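PDB 4FBL: LipS lipolytic enzyme from Unidentified, which probably hydrolyses ester bonds of lipids, as a thermostable lipase of the alpha/beta hydrolase superfamily. Local coordinates for residues W104-E116 against L133-F145. Numbering follows the deposited sequence.
Sequences WTADIVAAMRWLE and LTVWAAGQFPERF
Thr105 presses its methyl on the indole of Trp136, a CH-pi contact in which CG2 stands 3.7 Å from the centroid of the six-membered ring, only 5° off its normal. The opposite face of the indole is backed by Gln140 CB, while Ile108 CG2 and Val109 CG2 meet its edge. Trp136 reaches this place with CG anti to its backbone N (chi1 167°). A leucine in its place would probably leave the Thr105 methyl without its aromatic floor and open a gap beside Val109. About one turn earlier in helix 129-140, Leu133 CD2 meets Thr105 CG2 at 3.8 Å, and Leu133 CD1 packs against Ile108 CG1.

Farther along, Met112 enters between two phenylalanines. Its sulfur makes a Met-aromatic contact with each, SD lying oblique to the Phe141 ring, 4.6 Å from the centroid, and at the edge of Phe145, 3.8 Å from CZ. The methyl CE lies roughly over the Phe141 face as a CH-pi contact, though its exact place is doubtful. Toward the end of 104-116, Glu116 OE1 sits 3.3 Å from Arg144 NH1, a salt bridge of charges alone, since the oxygen lies over the guanidinium face and no N-H points at it.

The hydroxyl of Thr105 turns back to Ala101 O in its own helix. Helices 101-118 and 129-140, whose short segments cross at -65° with axes 10.9 Å apart, are consecutive helices of the alpha/beta hydrolase fold, joined through strand 121-127. Ile108 and Phe145 rest on Met124 of that strand, Met112 on Leu55 of strand 52-57. Helix 200-213 and Phe167 of the second subunit pack against Thr105 and Trp136.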
loop_
_atom_site.group_PDB
_atom_site.type_symbol
_atom_site.label_atom_id
_atom_site.label_comp_id
_atom_site.label_asym_id
_atom_site.label_seq_id
_atom_site.Cartn_x
_atom_site.Cartn_y
_atom_site.Cartn_z
ATOM N N TRP C 104 13.845 -2.511 2.648
ATOM C CA TRP C 104 14.271 -1.360 1.876
ATOM C C TRP C 104 14.232 -0.066 2.659
ATOM O O TRP C 104 15.046 0.829 2.438
ATOM C CB TRP C 104 13.502 -1.196 0.538
ATOM C CG TRP C 104 13.652 -2.476 -0.303
ATOM C CD1 TRP C 104 14.722 -3.329 -0.313
ATOM C CD2 TRP C 104 12.643 -3.095 -1.137
ATOM N NE1 TRP C 104 14.488 -4.423 -1.132
ATOM C CE2 TRP C 104 13.212 -4.314 -1.642
ATOM C CE3 TRP C 104 11.309 -2.760 -1.453
ATOM C CZ2 TRP C 104 12.514 -5.187 -2.482
ATOM C CZ3 TRP C 104 10.571 -3.647 -2.324
ATOM C CH2 TRP C 104 11.210 -4.817 -2.854
ATOM N N THR C 105 13.264 0.066 3.539
ATOM C CA THR C 105 13.226 1.272 4.367
ATOM C C THR C 105 14.388 1.201 5.391
ATOM O O THR C 105 14.986 2.242 5.761
ATOM C CB THR C 105 11.860 1.449 5.088
ATOM O OG1 THR C 105 11.405 0.205 5.679
ATOM C CG2 THR C 105 10.823 1.991 4.130
ATOM N N ALA C 106 14.693 -0.001 5.893
ATOM C CA ALA C 106 15.866 -0.148 6.761
ATOM C C ALA C 106 17.164 0.165 5.996
ATOM O O ALA C 106 18.138 0.704 6.614
ATOM C CB ALA C 106 15.954 -1.572 7.458
ATOM N N ASP C 107 17.211 -0.111 4.680
ATOM C CA ASP C 107 18.412 0.254 3.936
ATOM C C ASP C 107 18.575 1.781 3.895
ATOM O O ASP C 107 19.709 2.289 4.003
ATOM C CB ASP C 107 18.426 -0.252 2.498
ATOM C CG ASP C 107 18.467 -1.797 2.402
ATOM O OD1 ASP C 107 19.193 -2.437 3.163
ATOM O OD2 ASP C 107 17.727 -2.350 1.591
ATOM N N ILE C 108 17.475 2.487 3.694
ATOM C CA ILE C 108 17.483 3.969 3.646
ATOM C C ILE C 108 17.846 4.554 5.011
ATOM O O ILE C 108 18.644 5.457 5.075
ATOM C CB ILE C 108 16.157 4.464 3.258
ATOM C CG1 ILE C 108 15.814 3.904 1.855
ATOM C CG2 ILE C 108 16.103 6.033 3.285
ATOM C CD1 ILE C 108 16.915 4.138 0.640
ATOM N N VAL C 109 17.333 3.957 6.103
ATOM C CA VAL C 109 17.693 4.321 7.450
ATOM C C VAL C 109 19.202 4.127 7.701
ATOM O O VAL C 109 19.825 5.022 8.185
ATOM C CB VAL C 109 16.846 3.537 8.492
ATOM C CG1 VAL C 109 17.346 3.884 9.872
ATOM C CG2 VAL C 109 15.395 4.067 8.411
ATOM N N ALA C 110 19.794 2.987 7.349
ATOM C CA ALA C 110 21.240 2.812 7.541
ATOM C C ALA C 110 22.072 3.791 6.674
ATOM O O ALA C 110 23.144 4.220 7.108
ATOM C CB ALA C 110 21.684 1.355 7.184
ATOM N N ALA C 111 21.653 4.094 5.456
ATOM C CA ALA C 111 22.402 5.095 4.627
ATOM C C ALA C 111 22.300 6.497 5.290
ATOM O O ALA C 111 23.253 7.344 5.277
ATOM C CB ALA C 111 21.826 5.133 3.130
ATOM N N MET C 112 21.134 6.769 5.869
ATOM C CA MET C 112 20.919 8.061 6.601
ATOM C C MET C 112 21.832 8.063 7.799
ATOM O O MET C 112 22.430 9.071 8.092
ATOM C CB MET C 112 19.509 8.198 7.191
ATOM C CG MET C 112 18.518 8.662 6.164
ATOM S SD MET C 112 16.824 8.693 6.795
ATOM C CE MET C 112 17.043 9.900 8.147
ATOM N N ARG C 113 21.959 6.939 8.503
ATOM C CA ARG C 113 22.861 6.915 9.667
ATOM C C ARG C 113 24.332 7.088 9.251
ATOM O O ARG C 113 25.094 7.740 9.957
ATOM C CB ARG C 113 22.641 5.649 10.497
ATOM C CG ARG C 113 21.210 5.731 11.122
ATOM C CD ARG C 113 20.754 4.458 11.818
ATOM N NE ARG C 113 19.537 4.694 12.600
ATOM C CZ ARG C 113 18.761 3.741 13.123
ATOM N NH1 ARG C 113 19.052 2.451 12.918
ATOM N NH2 ARG C 113 17.674 4.079 13.830
ATOM N N TRP C 114 24.715 6.529 8.109
ATOM C CA TRP C 114 26.104 6.601 7.612
ATOM C C TRP C 114 26.433 8.067 7.254
ATOM O O TRP C 114 27.541 8.567 7.582
ATOM C CB TRP C 114 26.267 5.667 6.407
ATOM C CG TRP C 114 27.628 5.635 5.779
ATOM C CD1 TRP C 114 28.630 4.745 6.047
ATOM C CD2 TRP C 114 28.141 6.521 4.734
ATOM N NE1 TRP C 114 29.738 5.020 5.238
ATOM C CE2 TRP C 114 29.473 6.104 4.440
ATOM C CE3 TRP C 114 27.610 7.650 4.042
ATOM C CZ2 TRP C 114 30.269 6.734 3.438
ATOM C CZ3 TRP C 114 28.414 8.317 3.067
ATOM C CH2 TRP C 114 29.740 7.858 2.779
ATOM N N LEU C 115 25.461 8.747 6.626
ATOM C CA LEU C 115 25.621 10.151 6.254
ATOM C C LEU C 115 25.662 11.028 7.485
ATOM O O LEU C 115 26.440 11.920 7.514
ATOM C CB LEU C 115 24.479 10.631 5.341
ATOM C CG LEU C 115 24.450 10.107 3.954
ATOM C CD1 LEU C 115 23.169 10.497 3.244
ATOM C CD2 LEU C 115 25.625 10.532 3.088
ATOM N N GLU C 116 24.865 10.753 8.496
ATOM C CA GLU C 116 24.845 11.579 9.691
ATOM C C GLU C 116 26.141 11.470 10.513
ATOM O O GLU C 116 26.550 12.412 11.118
ATOM C CB GLU C 116 23.660 11.237 10.577
ATOM C CG GLU C 116 22.438 11.940 10.183
ATOM C CD GLU C 116 21.221 11.107 10.511
ATOM O OE1 GLU C 116 20.142 11.428 9.995
ATOM O OE2 GLU C 116 21.318 10.112 11.253
ATOM N N LEU C 133 10.696 6.359 -1.850
ATOM C CA LEU C 133 11.477 6.306 -0.652
ATOM C C LEU C 133 12.022 7.673 -0.155
ATOM O O LEU C 133 12.188 7.869 1.076
ATOM C CB LEU C 133 12.605 5.277 -0.768
ATOM C CG LEU C 133 12.174 3.787 -0.724
ATOM C CD1 LEU C 133 13.291 2.917 -1.273
ATOM C CD2 LEU C 133 11.828 3.382 0.732
ATOM N N THR C 134 12.330 8.556 -1.097
ATOM C CA THR C 134 12.799 9.899 -0.820
ATOM C C THR C 134 11.609 10.642 -0.124
ATOM O O THR C 134 11.794 11.283 0.943
ATOM C CB THR C 134 13.165 10.589 -2.143
ATOM O OG1 THR C 134 14.307 9.958 -2.706
ATOM C CG2 THR C 134 13.465 12.062 -1.977
ATOM N N VAL C 135 10.402 10.538 -0.710
ATOM C CA VAL C 135 9.188 11.105 -0.106
ATOM C C VAL C 135 8.930 10.443 1.237
ATOM O O VAL C 135 8.628 11.122 2.181
ATOM C CB VAL C 135 7.972 10.991 -0.992
ATOM C CG1 VAL C 135 6.685 11.481 -0.211
ATOM C CG2 VAL C 135 8.164 11.856 -2.229
ATOM N N TRP C 136 9.087 9.137 1.346
ATOM C CA TRP C 136 8.849 8.471 2.616
ATOM C C TRP C 136 9.811 9.003 3.659
ATOM O O TRP C 136 9.389 9.222 4.831
ATOM C CB TRP C 136 9.021 6.925 2.504
ATOM C CG TRP C 136 9.074 6.276 3.818
ATOM C CD1 TRP C 136 7.991 5.870 4.626
ATOM C CD2 TRP C 136 10.259 5.897 4.529
ATOM N NE1 TRP C 136 8.457 5.331 5.809
ATOM C CE2 TRP C 136 9.838 5.312 5.779
ATOM C CE3 TRP C 136 11.627 5.984 4.235
ATOM C CZ2 TRP C 136 10.755 4.858 6.765
ATOM C CZ3 TRP C 136 12.543 5.532 5.212
ATOM C CH2 TRP C 136 12.090 4.954 6.464
ATOM N N ALA C 137 11.104 9.160 3.313
ATOM C CA ALA C 137 12.038 9.536 4.423
ATOM C C ALA C 137 11.836 11.018 4.866
ATOM O O ALA C 137 11.941 11.301 6.057
ATOM C CB ALA C 137 13.520 9.309 4.009
ATOM N N ALA C 138 11.502 11.925 3.948
ATOM C CA ALA C 138 11.240 13.307 4.278
ATOM C C ALA C 138 9.928 13.498 5.105
ATOM O O ALA C 138 9.818 14.489 5.859
ATOM C CB ALA C 138 11.194 14.197 3.004
ATOM N N GLY C 139 8.962 12.563 4.951
ATOM C CA GLY C 139 7.697 12.548 5.736
ATOM C C GLY C 139 7.864 11.853 7.092
ATOM O O GLY C 139 7.256 12.240 8.130
ATOM N N GLN C 140 8.731 10.866 7.101
ATOM C CA GLN C 140 8.969 10.011 8.268
ATOM C C GLN C 140 9.858 10.729 9.272
ATOM O O GLN C 140 9.645 10.554 10.521
ATOM C CB GLN C 140 9.654 8.713 7.883
ATOM C CG GLN C 140 10.015 7.820 9.028
ATOM C CD GLN C 140 8.725 7.244 9.763
ATOM O OE1 GLN C 140 8.121 6.315 9.302
ATOM N NE2 GLN C 140 8.340 7.834 10.877
ATOM N N PHE C 141 10.805 11.538 8.751
ATOM C CA PHE C 141 11.802 12.294 9.598
ATOM C C PHE C 141 11.750 13.734 9.115
ATOM O O PHE C 141 12.610 14.176 8.348
ATOM C CB PHE C 141 13.179 11.761 9.342
ATOM C CG PHE C 141 13.294 10.262 9.598
ATOM C CD1 PHE C 141 13.404 9.750 10.928
ATOM C CD2 PHE C 141 13.253 9.354 8.518
ATOM C CE1 PHE C 141 13.494 8.322 11.144
ATOM C CE2 PHE C 141 13.385 7.955 8.701
ATOM C CZ PHE C 141 13.498 7.424 10.006
ATOM N N PRO C 142 10.699 14.444 9.484
ATOM C CA PRO C 142 10.402 15.695 8.832
ATOM C C PRO C 142 11.399 16.834 9.045
ATOM O O PRO C 142 11.331 17.777 8.333
ATOM C CB PRO C 142 9.044 16.108 9.469
ATOM C CG PRO C 142 8.555 14.955 10.205
ATOM C CD PRO C 142 9.760 14.168 10.586
ATOM N N GLU C 143 12.300 16.742 10.010
ATOM C CA GLU C 143 13.240 17.832 10.241
ATOM C C GLU C 143 14.596 17.414 9.743
ATOM O O GLU C 143 15.568 18.151 9.946
ATOM C CB GLU C 143 13.466 18.063 11.761
ATOM C CG GLU C 143 12.234 18.043 12.574
ATOM C CD GLU C 143 11.679 19.410 12.762
ATOM O OE1 GLU C 143 11.464 20.144 11.784
ATOM O OE2 GLU C 143 11.458 19.765 13.922
ATOM N N ARG C 144 14.722 16.226 9.161
ATOM C CA ARG C 144 16.032 15.729 9.049
ATOM C C ARG C 144 16.720 16.227 7.757
ATOM O O ARG C 144 17.947 16.382 7.699
ATOM C CB ARG C 144 15.963 14.259 9.045
ATOM C CG ARG C 144 17.353 13.763 9.285
ATOM C CD ARG C 144 17.202 12.349 9.795
ATOM N NE ARG C 144 17.041 12.162 11.242
ATOM C CZ ARG C 144 17.162 10.969 11.839
ATOM N NH1 ARG C 144 17.434 9.856 11.127
ATOM N NH2 ARG C 144 17.020 10.891 13.158
ATOM N N PHE C 145 15.925 16.452 6.707
ATOM C CA PHE C 145 16.496 16.760 5.385
ATOM C C PHE C 145 16.446 18.241 5.115
ATOM O O PHE C 145 15.455 18.895 5.419
ATOM C CB PHE C 145 15.759 15.964 4.281
ATOM C CG PHE C 145 16.062 14.483 4.346
ATOM C CD1 PHE C 145 17.223 13.983 3.749
ATOM C CD2 PHE C 145 15.266 13.634 5.090
ATOM C CE1 PHE C 145 17.598 12.601 3.864
ATOM C CE2 PHE C 145 15.596 12.246 5.167
ATOM C CZ PHE C 145 16.744 11.769 4.528
#